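Local atomic coordinates of pks18 (Mycobacterium tuberculosis, PDB entry 1TED), a protein that probably extends medium- and long-chain acyl-CoA starters with malonyl-CoA, as a type III polyketide synthase, to make tri- and tetraketide alpha-pyrones. Residues 294-299 and 371-376; 153-158 and 196-201; 135-140 and 182-187. All coordinates share one frame; numbering follows the deposited sequence.

Interaction 1. Residues 294-299 and 371-376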
ATOM      1  N   THR A 294      17.125  -4.739  21.274  1.00 29.15           N
ATOM      2  CA  THR A 294      17.301  -4.791  22.721  1.00 29.42           C
ATOM      3  C   THR A 294      16.134  -4.148  23.471  1.00 28.83           C
ATOM      4  O   THR A 294      15.669  -4.671  24.487  1.00 29.12           O
ATOM      5  CB  THR A 294      18.601  -4.081  23.148  1.00 30.63           C
ATOM      6  OG1 THR A 294      19.726  -4.781  22.607  1.00 31.68           O
ATOM      7  CG2 THR A 294      18.711  -4.040  24.680  1.00 31.36           C
ATOM      8  N   GLU A 295      15.666  -3.012  22.971  1.00 29.48           N
ATOM      9  CA  GLU A 295      14.561  -2.321  23.616  1.00 31.54           C
ATOM     10  C   GLU A 295      13.276  -3.143  23.536  1.00 31.25           C
ATOM     11  O   GLU A 295      12.551  -3.260  24.528  1.00 30.71           O
ATOM     12  CB  GLU A 295      14.348  -0.944  22.984  1.00 33.72           C
ATOM     13  CG  GLU A 295      13.632   0.023  23.903  1.00 42.10           C
ATOM     14  CD  GLU A 295      14.465   0.396  25.126  1.00 46.37           C
ATOM     15  OE1 GLU A 295      15.067  -0.504  25.749  1.00 48.08           O
ATOM     16  OE2 GLU A 295      14.513   1.595  25.478  1.00 52.02           O
ATOM     17  N   MET A 296      13.008  -3.716  22.360  1.00 30.01           N
ATOM     18  CA  MET A 296      11.813  -4.534  22.128  1.00 28.75           C
ATOM     19  C   MET A 296      11.810  -5.808  22.969  1.00 27.87           C
ATOM     20  O   MET A 296      10.787  -6.177  23.542  1.00 30.23           O
ATOM     21  CB  MET A 296      11.700  -4.888  20.633  1.00 30.34           C
ATOM     22  CG  MET A 296      10.585  -5.875  20.269  1.00 26.80           C
ATOM     23  SD  MET A 296      10.958  -7.583  20.709  1.00 31.04           S
ATOM     24  CE  MET A 296      12.048  -8.055  19.379  1.00 25.09           C
ATOM     25  N   LEU A 297      12.946  -6.491  23.031  1.00 27.68           N
ATOM     26  CA  LEU A 297      13.036  -7.705  23.828  1.00 27.97           C
ATOM     27  C   LEU A 297      12.805  -7.360  25.297  1.00 28.58           C
ATOM     28  O   LEU A 297      12.136  -8.108  26.016  1.00 28.78           O
ATOM     29  CB  LEU A 297      14.406  -8.372  23.661  1.00 26.52           C
ATOM     30  CG  LEU A 297      14.670  -9.038  22.305  1.00 27.95           C
ATOM     31  CD1 LEU A 297      16.123  -9.464  22.230  1.00 25.65           C
ATOM     32  CD2 LEU A 297      13.750 -10.243  22.116  1.00 27.03           C
ATOM     33  N   TRP A 298      13.354  -6.228  25.745  1.00 29.09           N
ATOM     34  CA  TRP A 298      13.172  -5.818  27.133  1.00 29.95           C
ATOM     35  C   TRP A 298      11.681  -5.662  27.432  1.00 30.12           C
ATOM     36  O   TRP A 298      11.223  -6.038  28.505  1.00 29.38           O
ATOM     37  CB  TRP A 298      13.880  -4.494  27.424  1.00 29.65           C
ATOM     38  CG  TRP A 298      13.855  -4.138  28.895  1.00 31.30           C
ATOM     39  CD1 TRP A 298      14.761  -4.521  29.851  1.00 30.32           C
ATOM     40  CD2 TRP A 298      12.848  -3.381  29.581  1.00 27.74           C
ATOM     41  NE1 TRP A 298      14.379  -4.049  31.080  1.00 29.60           N
ATOM     42  CE2 TRP A 298      13.208  -3.348  30.944  1.00 28.61           C
ATOM     43  CE3 TRP A 298      11.675  -2.730  29.174  1.00 28.26           C
ATOM     44  CZ2 TRP A 298      12.433  -2.683  31.912  1.00 29.16           C
ATOM     45  CZ3 TRP A 298      10.907  -2.070  30.131  1.00 27.73           C
ATOM     46  CH2 TRP A 298      11.291  -2.052  31.485  1.00 28.45           C
ATOM     47  N   ASP A 299      10.927  -5.108  26.485  1.00 32.25           N
ATOM     48  CA  ASP A 299       9.489  -4.942  26.676  1.00 32.73           C
ATOM     49  C   ASP A 299       8.848  -6.305  26.902  1.00 31.91           C
ATOM     50  O   ASP A 299       7.785  -6.404  27.504  1.00 31.98           O
ATOM     51  CB  ASP A 299       8.826  -4.291  25.453  1.00 35.89           C
ATOM     52  CG  ASP A 299       9.176  -2.824  25.299  1.00 37.35           C
ATOM     53  OD1 ASP A 299       9.259  -2.121  26.323  1.00 41.24           O
ATOM     54  OD2 ASP A 299       9.345  -2.370  24.148  1.00 39.45           O
ATOM     55  N   THR A 371      11.947 -19.472  20.605  1.00 26.72           N
ATOM     56  CA  THR A 371      11.592 -18.059  20.535  1.00 25.07           C
ATOM     57  C   THR A 371      12.512 -17.359  19.553  1.00 25.56           C
ATOM     58  O   THR A 371      13.724 -17.477  19.649  1.00 25.94           O
ATOM     59  CB  THR A 371      11.704 -17.387  21.919  1.00 24.15           C
ATOM     60  OG1 THR A 371      10.736 -17.965  22.798  1.00 26.06           O
ATOM     61  CG2 THR A 371      11.454 -15.888  21.825  1.00 21.72           C
ATOM     62  N   GLY A 372      11.942 -16.617  18.616  1.00 24.51           N
ATOM     63  CA  GLY A 372      12.783 -15.945  17.653  1.00 24.58           C
ATOM     64  C   GLY A 372      12.409 -14.513  17.350  1.00 25.30           C
ATOM     65  O   GLY A 372      11.316 -14.048  17.671  1.00 26.12           O
ATOM     66  N   VAL A 373      13.354 -13.811  16.739  1.00 23.79           N
ATOM     67  CA  VAL A 373      13.163 -12.434  16.339  1.00 22.74           C
ATOM     68  C   VAL A 373      13.467 -12.363  14.849  1.00 24.21           C
ATOM     69  O   VAL A 373      14.466 -12.916  14.374  1.00 23.79           O
ATOM     70  CB  VAL A 373      14.137 -11.467  17.050  1.00 22.44           C
ATOM     71  CG1 VAL A 373      13.943 -10.061  16.485  1.00 21.19           C
ATOM     72  CG2 VAL A 373      13.920 -11.492  18.585  1.00 19.47           C
ATOM     73  N   ALA A 374      12.589 -11.702  14.111  1.00 23.99           N
ATOM     74  CA  ALA A 374      12.791 -11.538  12.687  1.00 23.99           C
ATOM     75  C   ALA A 374      12.781 -10.040  12.419  1.00 25.19           C
ATOM     76  O   ALA A 374      12.089  -9.281  13.105  1.00 26.08           O
ATOM     77  CB  ALA A 374      11.679 -12.220  11.913  1.00 22.17           C
ATOM     78  N   PHE A 375      13.587  -9.606  11.460  1.00 24.83           N
ATOM     79  CA  PHE A 375      13.603  -8.202  11.098  1.00 25.80           C
ATOM     80  C   PHE A 375      14.191  -8.009   9.723  1.00 26.02           C
ATOM     81  O   PHE A 375      14.948  -8.842   9.240  1.00 27.23           O
ATOM     82  CB  PHE A 375      14.345  -7.339  12.137  1.00 24.89           C
ATOM     83  CG  PHE A 375      15.783  -7.723  12.359  1.00 25.93           C
ATOM     84  CD1 PHE A 375      16.758  -7.397  11.432  1.00 23.98           C
ATOM     85  CD2 PHE A 375      16.160  -8.392  13.515  1.00 24.46           C
ATOM     86  CE1 PHE A 375      18.087  -7.730  11.655  1.00 26.45           C
ATOM     87  CE2 PHE A 375      17.486  -8.729  13.742  1.00 25.90           C
ATOM     88  CZ  PHE A 375      18.450  -8.397  12.812  1.00 27.11           C
ATOM     89  N   ALA A 376      13.800  -6.907   9.093  1.00 27.38           N
ATOM     90  CA  ALA A 376      14.266  -6.552   7.766  1.00 27.31           C
ATOM     91  C   ALA A 376      14.364  -5.036   7.728  1.00 27.64           C
ATOM     92  O   ALA A 376      14.000  -4.359   8.701  1.00 25.74           O
ATOM     93  CB  ALA A 376      13.292  -7.055   6.719  1.00 28.51           C
TER

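Interaction 2. Residues 153-158 and 196-201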
ATOM      1  N   VAL A 153      -6.637  -8.706  -6.983  1.00 29.42           N
ATOM      2  CA  VAL A 153      -7.934  -9.007  -7.579  1.00 31.07           C
ATOM      3  C   VAL A 153      -7.956 -10.429  -8.172  1.00 31.85           C
ATOM      4  O   VAL A 153      -8.907 -11.184  -7.954  1.00 33.82           O
ATOM      5  CB  VAL A 153      -8.297  -7.985  -8.685  1.00 29.11           C
ATOM      6  CG1 VAL A 153      -9.519  -8.443  -9.438  1.00 28.18           C
ATOM      7  CG2 VAL A 153      -8.558  -6.620  -8.065  1.00 28.54           C
ATOM      8  N   ALA A 154      -6.906 -10.793  -8.904  1.00 31.44           N
ATOM      9  CA  ALA A 154      -6.814 -12.117  -9.522  1.00 30.94           C
ATOM     10  C   ALA A 154      -6.795 -13.266  -8.507  1.00 29.84           C
ATOM     11  O   ALA A 154      -7.288 -14.351  -8.796  1.00 28.17           O
ATOM     12  CB  ALA A 154      -5.574 -12.192 -10.427  1.00 30.98           C
ATOM     13  N   ILE A 155      -6.218 -13.034  -7.331  1.00 30.85           N
ATOM     14  CA  ILE A 155      -6.174 -14.055  -6.288  1.00 28.10           C
ATOM     15  C   ILE A 155      -7.598 -14.378  -5.801  1.00 29.57           C
ATOM     16  O   ILE A 155      -7.992 -15.544  -5.699  1.00 28.69           O
ATOM     17  CB  ILE A 155      -5.316 -13.586  -5.086  1.00 27.19           C
ATOM     18  CG1 ILE A 155      -3.842 -13.469  -5.514  1.00 26.91           C
ATOM     19  CG2 ILE A 155      -5.461 -14.563  -3.932  1.00 26.95           C
ATOM     20  CD1 ILE A 155      -2.871 -13.060  -4.400  1.00 20.27           C
ATOM     21  N   VAL A 156      -8.371 -13.336  -5.505  1.00 30.36           N
ATOM     22  CA  VAL A 156      -9.747 -13.499  -5.047  1.00 28.94           C
ATOM     23  C   VAL A 156     -10.567 -14.248  -6.109  1.00 30.27           C
ATOM     24  O   VAL A 156     -11.318 -15.175  -5.796  1.00 27.83           O
ATOM     25  CB  VAL A 156     -10.396 -12.109  -4.767  1.00 28.69           C
ATOM     26  CG1 VAL A 156     -11.905 -12.251  -4.498  1.00 24.04           C
ATOM     27  CG2 VAL A 156      -9.698 -11.455  -3.581  1.00 26.71           C
ATOM     28  N   LYS A 157     -10.417 -13.834  -7.364  1.00 31.27           N
ATOM     29  CA  LYS A 157     -11.140 -14.467  -8.459  1.00 33.73           C
ATOM     30  C   LYS A 157     -10.675 -15.899  -8.684  1.00 35.10           C
ATOM     31  O   LYS A 157     -11.495 -16.809  -8.823  1.00 35.98           O
ATOM     32  CB  LYS A 157     -10.980 -13.661  -9.750  1.00 34.00           C
ATOM     33  CG  LYS A 157     -11.775 -12.357  -9.757  1.00 34.35           C
ATOM     34  CD  LYS A 157     -11.799 -11.719 -11.136  1.00 33.96           C
ATOM     35  CE  LYS A 157     -12.744 -10.531 -11.169  1.00 36.13           C
ATOM     36  NZ  LYS A 157     -12.985 -10.089 -12.560  1.00 38.69           N
ATOM     37  N   GLU A 158      -9.362 -16.097  -8.703  1.00 34.68           N
ATOM     38  CA  GLU A 158      -8.788 -17.414  -8.916  1.00 35.40           C
ATOM     39  C   GLU A 158      -9.095 -18.420  -7.799  1.00 34.87           C
ATOM     40  O   GLU A 158      -9.462 -19.563  -8.073  1.00 34.02           O
ATOM     41  CB  GLU A 158      -7.277 -17.293  -9.067  1.00 38.83           C
ATOM     42  CG  GLU A 158      -6.722 -18.163 -10.155  1.00 45.53           C
ATOM     43  CD  GLU A 158      -7.208 -17.720 -11.511  1.00 48.97           C
ATOM     44  OE1 GLU A 158      -6.925 -16.563 -11.889  1.00 52.08           O
ATOM     45  OE2 GLU A 158      -7.876 -18.523 -12.195  1.00 51.71           O
ATOM     46  N   LYS A 196     -10.050 -14.851   9.183  1.00 27.44           N
ATOM     47  CA  LYS A 196      -8.655 -15.116   8.865  1.00 27.04           C
ATOM     48  C   LYS A 196      -8.222 -14.099   7.833  1.00 26.96           C
ATOM     49  O   LYS A 196      -9.053 -13.486   7.145  1.00 24.71           O
ATOM     50  CB  LYS A 196      -8.475 -16.518   8.284  1.00 26.30           C
ATOM     51  CG  LYS A 196      -9.164 -17.614   9.069  1.00 27.89           C
ATOM     52  CD  LYS A 196      -8.616 -17.738  10.474  1.00 29.02           C
ATOM     53  CE  LYS A 196      -9.521 -18.624  11.313  1.00 29.04           C
ATOM     54  NZ  LYS A 196      -9.055 -18.708  12.711  1.00 32.60           N
ATOM     55  N   ALA A 197      -6.912 -13.924   7.721  1.00 26.91           N
ATOM     56  CA  ALA A 197      -6.360 -12.988   6.764  1.00 26.65           C
ATOM     57  C   ALA A 197      -5.308 -13.706   5.944  1.00 26.22           C
ATOM     58  O   ALA A 197      -4.587 -14.581   6.459  1.00 24.22           O
ATOM     59  CB  ALA A 197      -5.748 -11.798   7.488  1.00 26.45           C
ATOM     60  N   LEU A 198      -5.243 -13.341   4.666  1.00 24.82           N
ATOM     61  CA  LEU A 198      -4.283 -13.915   3.740  1.00 25.82           C
ATOM     62  C   LEU A 198      -3.282 -12.825   3.371  1.00 27.49           C
ATOM     63  O   LEU A 198      -3.672 -11.742   2.914  1.00 28.44           O
ATOM     64  CB  LEU A 198      -4.989 -14.424   2.472  1.00 26.47           C
ATOM     65  CG  LEU A 198      -4.089 -14.925   1.329  1.00 28.76           C
ATOM     66  CD1 LEU A 198      -3.379 -16.205   1.742  1.00 27.80           C
ATOM     67  CD2 LEU A 198      -4.917 -15.193   0.084  1.00 28.66           C
ATOM     68  N   VAL A 199      -2.000 -13.106   3.597  1.00 27.66           N
ATOM     69  CA  VAL A 199      -0.928 -12.167   3.276  1.00 26.99           C
ATOM     70  C   VAL A 199      -0.100 -12.731   2.128  1.00 26.83           C
ATOM     71  O   VAL A 199       0.321 -13.888   2.155  1.00 29.32           O
ATOM     72  CB  VAL A 199      -0.017 -11.901   4.502  1.00 26.65           C
ATOM     73  CG1 VAL A 199       1.131 -10.982   4.115  1.00 25.62           C
ATOM     74  CG2 VAL A 199      -0.822 -11.244   5.589  1.00 25.15           C
ATOM     75  N   VAL A 200       0.131 -11.909   1.112  1.00 25.85           N
ATOM     76  CA  VAL A 200       0.874 -12.358  -0.049  1.00 24.38           C
ATOM     77  C   VAL A 200       1.949 -11.358  -0.455  1.00 26.56           C
ATOM     78  O   VAL A 200       1.664 -10.189  -0.718  1.00 26.46           O
ATOM     79  CB  VAL A 200      -0.096 -12.614  -1.251  1.00 24.99           C
ATOM     80  CG1 VAL A 200       0.667 -13.083  -2.467  1.00 22.02           C
ATOM     81  CG2 VAL A 200      -1.135 -13.658  -0.870  1.00 21.84           C
ATOM     82  N   CYS A 201       3.193 -11.828  -0.472  1.00 25.82           N
ATOM     83  CA  CYS A 201       4.319 -11.007  -0.876  1.00 26.26           C
ATOM     84  C   CYS A 201       4.814 -11.627  -2.180  1.00 26.96           C
ATOM     85  O   CYS A 201       5.112 -12.817  -2.238  1.00 29.43           O
ATOM     86  CB  CYS A 201       5.405 -11.030   0.197  1.00 26.42           C
ATOM     87  SG  CYS A 201       4.853 -10.452   1.827  1.00 25.57           S
TER

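Interaction 3. Residues 135-140 and 182-187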
ATOM      1  N   ILE A 135     -12.246 -16.029   5.266  1.00 29.38           N
ATOM      2  CA  ILE A 135     -11.119 -15.191   4.889  1.00 28.10           C
ATOM      3  C   ILE A 135     -11.609 -13.785   4.586  1.00 27.25           C
ATOM      4  O   ILE A 135     -12.087 -13.523   3.490  1.00 28.82           O
ATOM      5  CB  ILE A 135     -10.423 -15.756   3.650  1.00 27.83           C
ATOM      6  CG1 ILE A 135      -9.945 -17.180   3.948  1.00 29.94           C
ATOM      7  CG2 ILE A 135      -9.270 -14.865   3.252  1.00 27.56           C
ATOM      8  CD1 ILE A 135      -9.226 -17.838   2.794  1.00 31.55           C
ATOM      9  N   GLY A 136     -11.472 -12.883   5.556  1.00 26.35           N
ATOM     10  CA  GLY A 136     -11.932 -11.513   5.378  1.00 26.81           C
ATOM     11  C   GLY A 136     -10.948 -10.433   4.936  1.00 26.03           C
ATOM     12  O   GLY A 136     -11.355  -9.293   4.690  1.00 26.38           O
ATOM     13  N   LEU A 137      -9.667 -10.766   4.827  1.00 25.57           N
ATOM     14  CA  LEU A 137      -8.667  -9.778   4.415  1.00 25.35           C
ATOM     15  C   LEU A 137      -7.548 -10.399   3.587  1.00 24.30           C
ATOM     16  O   LEU A 137      -7.068 -11.495   3.869  1.00 23.57           O
ATOM     17  CB  LEU A 137      -8.057  -9.087   5.650  1.00 24.43           C
ATOM     18  CG  LEU A 137      -6.935  -8.055   5.475  1.00 22.80           C
ATOM     19  CD1 LEU A 137      -7.423  -6.868   4.655  1.00 21.83           C
ATOM     20  CD2 LEU A 137      -6.469  -7.576   6.844  1.00 25.30           C
ATOM     21  N   LEU A 138      -7.144  -9.672   2.561  1.00 24.09           N
ATOM     22  CA  LEU A 138      -6.080 -10.098   1.676  1.00 24.30           C
ATOM     23  C   LEU A 138      -5.103  -8.940   1.569  1.00 23.70           C
ATOM     24  O   LEU A 138      -5.462  -7.874   1.059  1.00 22.66           O
ATOM     25  CB  LEU A 138      -6.640 -10.418   0.290  1.00 23.53           C
ATOM     26  CG  LEU A 138      -5.637 -10.415  -0.865  1.00 24.70           C
ATOM     27  CD1 LEU A 138      -4.537 -11.414  -0.605  1.00 26.18           C
ATOM     28  CD2 LEU A 138      -6.351 -10.761  -2.149  1.00 28.52           C
ATOM     29  N   VAL A 139      -3.882  -9.130   2.067  1.00 24.06           N
ATOM     30  CA  VAL A 139      -2.879  -8.069   1.981  1.00 22.86           C
ATOM     31  C   VAL A 139      -1.837  -8.472   0.954  1.00 23.08           C
ATOM     32  O   VAL A 139      -1.233  -9.551   1.029  1.00 22.22           O
ATOM     33  CB  VAL A 139      -2.191  -7.799   3.341  1.00 24.17           C
ATOM     34  CG1 VAL A 139      -1.221  -6.627   3.212  1.00 22.62           C
ATOM     35  CG2 VAL A 139      -3.232  -7.497   4.396  1.00 22.85           C
ATOM     36  N   LEU A 140      -1.627  -7.599  -0.016  1.00 23.39           N
ATOM     37  CA  LEU A 140      -0.669  -7.874  -1.073  1.00 24.04           C
ATOM     38  C   LEU A 140       0.458  -6.844  -1.037  1.00 24.97           C
ATOM     39  O   LEU A 140       0.210  -5.640  -1.098  1.00 22.91           O
ATOM     40  CB  LEU A 140      -1.390  -7.837  -2.421  1.00 24.40           C
ATOM     41  CG  LEU A 140      -0.701  -8.324  -3.697  1.00 27.04           C
ATOM     42  CD1 LEU A 140       0.375  -7.336  -4.118  1.00 25.38           C
ATOM     43  CD2 LEU A 140      -0.143  -9.729  -3.473  1.00 24.69           C
ATOM     44  N   LEU A 182       2.039  -8.132   7.485  1.00 30.77           N
ATOM     45  CA  LEU A 182       1.689  -9.010   8.592  1.00 29.23           C
ATOM     46  C   LEU A 182       1.016  -8.247   9.725  1.00 28.67           C
ATOM     47  O   LEU A 182       0.070  -8.744  10.338  1.00 28.37           O
ATOM     48  CB  LEU A 182       2.939  -9.708   9.128  1.00 28.93           C
ATOM     49  CG  LEU A 182       2.722 -10.621  10.332  1.00 29.30           C
ATOM     50  CD1 LEU A 182       1.621 -11.628  10.027  1.00 29.29           C
ATOM     51  CD2 LEU A 182       4.027 -11.337  10.669  1.00 31.86           C
ATOM     52  N   GLY A 183       1.510  -7.044  10.006  1.00 28.49           N
ATOM     53  CA  GLY A 183       0.933  -6.240  11.074  1.00 28.45           C
ATOM     54  C   GLY A 183      -0.509  -5.867  10.794  1.00 29.75           C
ATOM     55  O   GLY A 183      -1.336  -5.764  11.704  1.00 28.98           O
ATOM     56  N   THR A 184      -0.810  -5.673   9.515  1.00 29.37           N
ATOM     57  CA  THR A 184      -2.146  -5.317   9.075  1.00 29.33           C
ATOM     58  C   THR A 184      -3.091  -6.501   9.303  1.00 29.88           C
ATOM     59  O   THR A 184      -4.214  -6.336   9.784  1.00 28.75           O
ATOM     60  CB  THR A 184      -2.116  -4.934   7.584  1.00 29.98           C
ATOM     61  OG1 THR A 184      -1.218  -3.827   7.414  1.00 32.88           O
ATOM     62  CG2 THR A 184      -3.493  -4.538   7.086  1.00 29.94           C
ATOM     63  N   ALA A 185      -2.620  -7.696   8.968  1.00 28.57           N
ATOM     64  CA  ALA A 185      -3.408  -8.915   9.144  1.00 28.97           C
ATOM     65  C   ALA A 185      -3.593  -9.185  10.627  1.00 27.75           C
ATOM     66  O   ALA A 185      -4.619  -9.707  11.052  1.00 28.50           O
ATOM     67  CB  ALA A 185      -2.694 -10.105   8.487  1.00 27.26           C
ATOM     68  N   THR A 186      -2.578  -8.829  11.405  1.00 27.68           N
ATOM     69  CA  THR A 186      -2.592  -9.023  12.846  1.00 28.82           C
ATOM     70  C   THR A 186      -3.679  -8.202  13.529  1.00 27.64           C
ATOM     71  O   THR A 186      -4.409  -8.720  14.372  1.00 25.77           O
ATOM     72  CB  THR A 186      -1.213  -8.669  13.445  1.00 29.48           C
ATOM     73  OG1 THR A 186      -0.314  -9.761  13.226  1.00 33.68           O
ATOM     74  CG2 THR A 186      -1.316  -8.406  14.918  1.00 33.02           C
ATOM     75  N   ASN A 187      -3.783  -6.924  13.165  1.00 26.83           N
ATOM     76  CA  ASN A 187      -4.794  -6.065  13.759  1.00 26.71           C
ATOM     77  C   ASN A 187      -6.192  -6.534  13.344  1.00 26.66           C
ATOM     78  O   ASN A 187      -7.097  -6.613  14.171  1.00 24.93           O
ATOM     79  CB  ASN A 187      -4.590  -4.605  13.329  1.00 26.81           C
ATOM     80  CG  ASN A 187      -3.221  -4.050  13.732  1.00 28.50           C
ATOM     81  OD1 ASN A 187      -2.678  -4.381  14.788  1.00 27.93           O
ATOM     82  ND2 ASN A 187      -2.671  -3.184  12.891  1.00 28.86           N
TER

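Interaction 1. Residues 294-299 and 371-376
Val373 overlaps the side chains of Met296 and Leu297 with its two methyl groups, joining helix 281-299 to strand 370-378 in the C-terminal half of this thiolase fold. The contact is a small example of the helix-on-sheet packing from which the layered fold is built. Its backbones stay well apart, with Leu297 CA and Val373 CA 8.9 Å from each other, so side chains alone bridge the layers.

The two helix residues reach the valine differently. Met296 starts out toward the strand and meets Val373 tip to tip. Its CE methyl sits astride the fork of the valine, 4.0 Å from both CG1 and CG2 of Val373. The chain of Met296 bends at chi2 (-75°) and again at chi3 (-79°), and this double turn makes the terminal methyl the leading atom; SD lies farther back, 5.3 Å from Val373 CG2. Leu297 does not aim its CB bond at the strand, but its CD2 branch swings across and crosses the valine obliquely. Here Leu297 CD2 comes to 3.7 Å from Val373 CG2, the closest approach between the segments. CG2 therefore serves both helix residues, whereas CG1 meets the methionine.

All three residues are buried, and the contact is wholly apolar. Leu387 of strand 382-390 packs against both Met296 and Leu297, and Phe253 of strand 247-256 adds an aromatic neighbour to Met296, so the helix spans several strands of the sheet. Val373 also touches Trp310 on the adjoining strand 310-312, with which its backbone pairs through Ala311. On the helix, the two tips that receive the valine also lie against each other: Met296 CE is 3.9 Å from Leu297 CD2.

Interaction 2. Residues 153-158 and 196-201
Ile155 points from helix 151-159 toward strand 196-204 and divides its two branches between Leu198 and Val200, which face it from the same side of the strand. This is helix-on-sheet packing in the N-terminal half of the thiolase fold. The helix belongs to the beta-alpha-beta crossover between the parallel neighbours 135-142 and 166-171, yet this isoleucine reaches past strand 135-142 to the next strand over.

The branches approach in different ways. The long arm is extended, with chi2 at -178°, and carries CD1 outward until Ile155 and Val200 meet tip to tip. CD1 of Ile155 settles evenly over the fork of the valine, 4.0 Å from Val200 CG1 and the same from Val200 CG2. The short branch works at a slant: CG2 of Ile155 passes CD2 of Leu198 at 4.1 Å, the two side chains lying askew rather than head-on. Leu198 leaves the strand toward the helix; with CG anti to the backbone N (chi1 174°) and chi2 at 68°, CD2 is the branch that meets the isoleucine.

Backbone separation is large, 9.6 Å between Ile155 CA and Val200 CA, and the side chains of Ile155 and Val200 together bridge it. Ser121 of helix 102-125 touches both Ile155 and Val200, so a second helix closes in beside the pair. Helix 151-159 also reaches the dimer interface: Lys157 makes a salt bridge with Glu261 of the second subunit, and Val156 packs on Leu256 of that subunit.

The division of labour between the branches is clean. Ile155 CD1 stays 5.4 Å from Leu198 CD2, and Ile155 CG2 keeps the same distance from Val200 CG2.

Interaction 3. Residues 135-140 and 182-187
Strand 135-140 and helix 182-187 run almost antiparallel, their axes at 170° and 8.8 Å apart at closest approach, with Leu137 CA and Ala185 CA only 7.1 Å from each other. Leu137 and Val139, two residues apart on the strand and both directed at the helix, carry one side of the contact; Thr184 and Ala185 carry the other.

Leu137 meets backbone more than side chain. Its CD2 methyl rests against the helical turn, 3.9 Å from Thr184 O and 4.1 Å from Ala185 CA, with Ala185 CB turned aside at 4.8 Å from the same methyl. Val139 instead meets a side chain: its CG2 lies across the CG2 methyl of Thr184 at 4.0 Å. Thr184 is turned (chi1 -59°) with its methyl toward the strand, while OG1 bonds to the carbonyl of Asn180 one turn earlier. The threonine thus gives the sheet an apolar surface and satisfies its buried hydroxyl within its own helix. Thr186, pointing away from the strand, also bonds back along the helix: its OG1 donates to Leu182 O at 3.1 Å, from above the carbonyl plane.

In the fold, helix 177-191 makes the beta-alpha-beta crossover from strand 166-171 to strand 196-204, passing over strand 135-142, which lies between them. It begins just after Cys175, the probable nucleophile, as in other enzymes of the thiolase superfamily. Leu137 and Val139 also pack against Val168 and Val170, respectively, of strand 166-171 in the same chain, and Ala185 rests on Ala197 and Val199 of strand 196-204. Thr184 touches Val168 of the second subunit, placing the helix between its own sheet and the dimer partner.

All three contacts are buried and join a helix to the same mixed sheet, but interaction 1 belongs to the C-terminal half and interactions 2 and 3 to the N-terminal half. Interaction 1 stands apart, its centre 29 Å from that of interaction 2 and 21 Å from that of interaction 3. The latter two interlock: strands 135-142 and 196-204 are sheet neighbours, with a probable backbone hydrogen bond from Leu198 N to Leu137 O, while helices 151-159 and 177-191 lie against opposite faces. In interactions 1 and 2 side chains meet methyl to methyl across longer backbone separations; in interaction 3 the backbones come closer, and leucine and valine meet helix main chain and a threonine methyl.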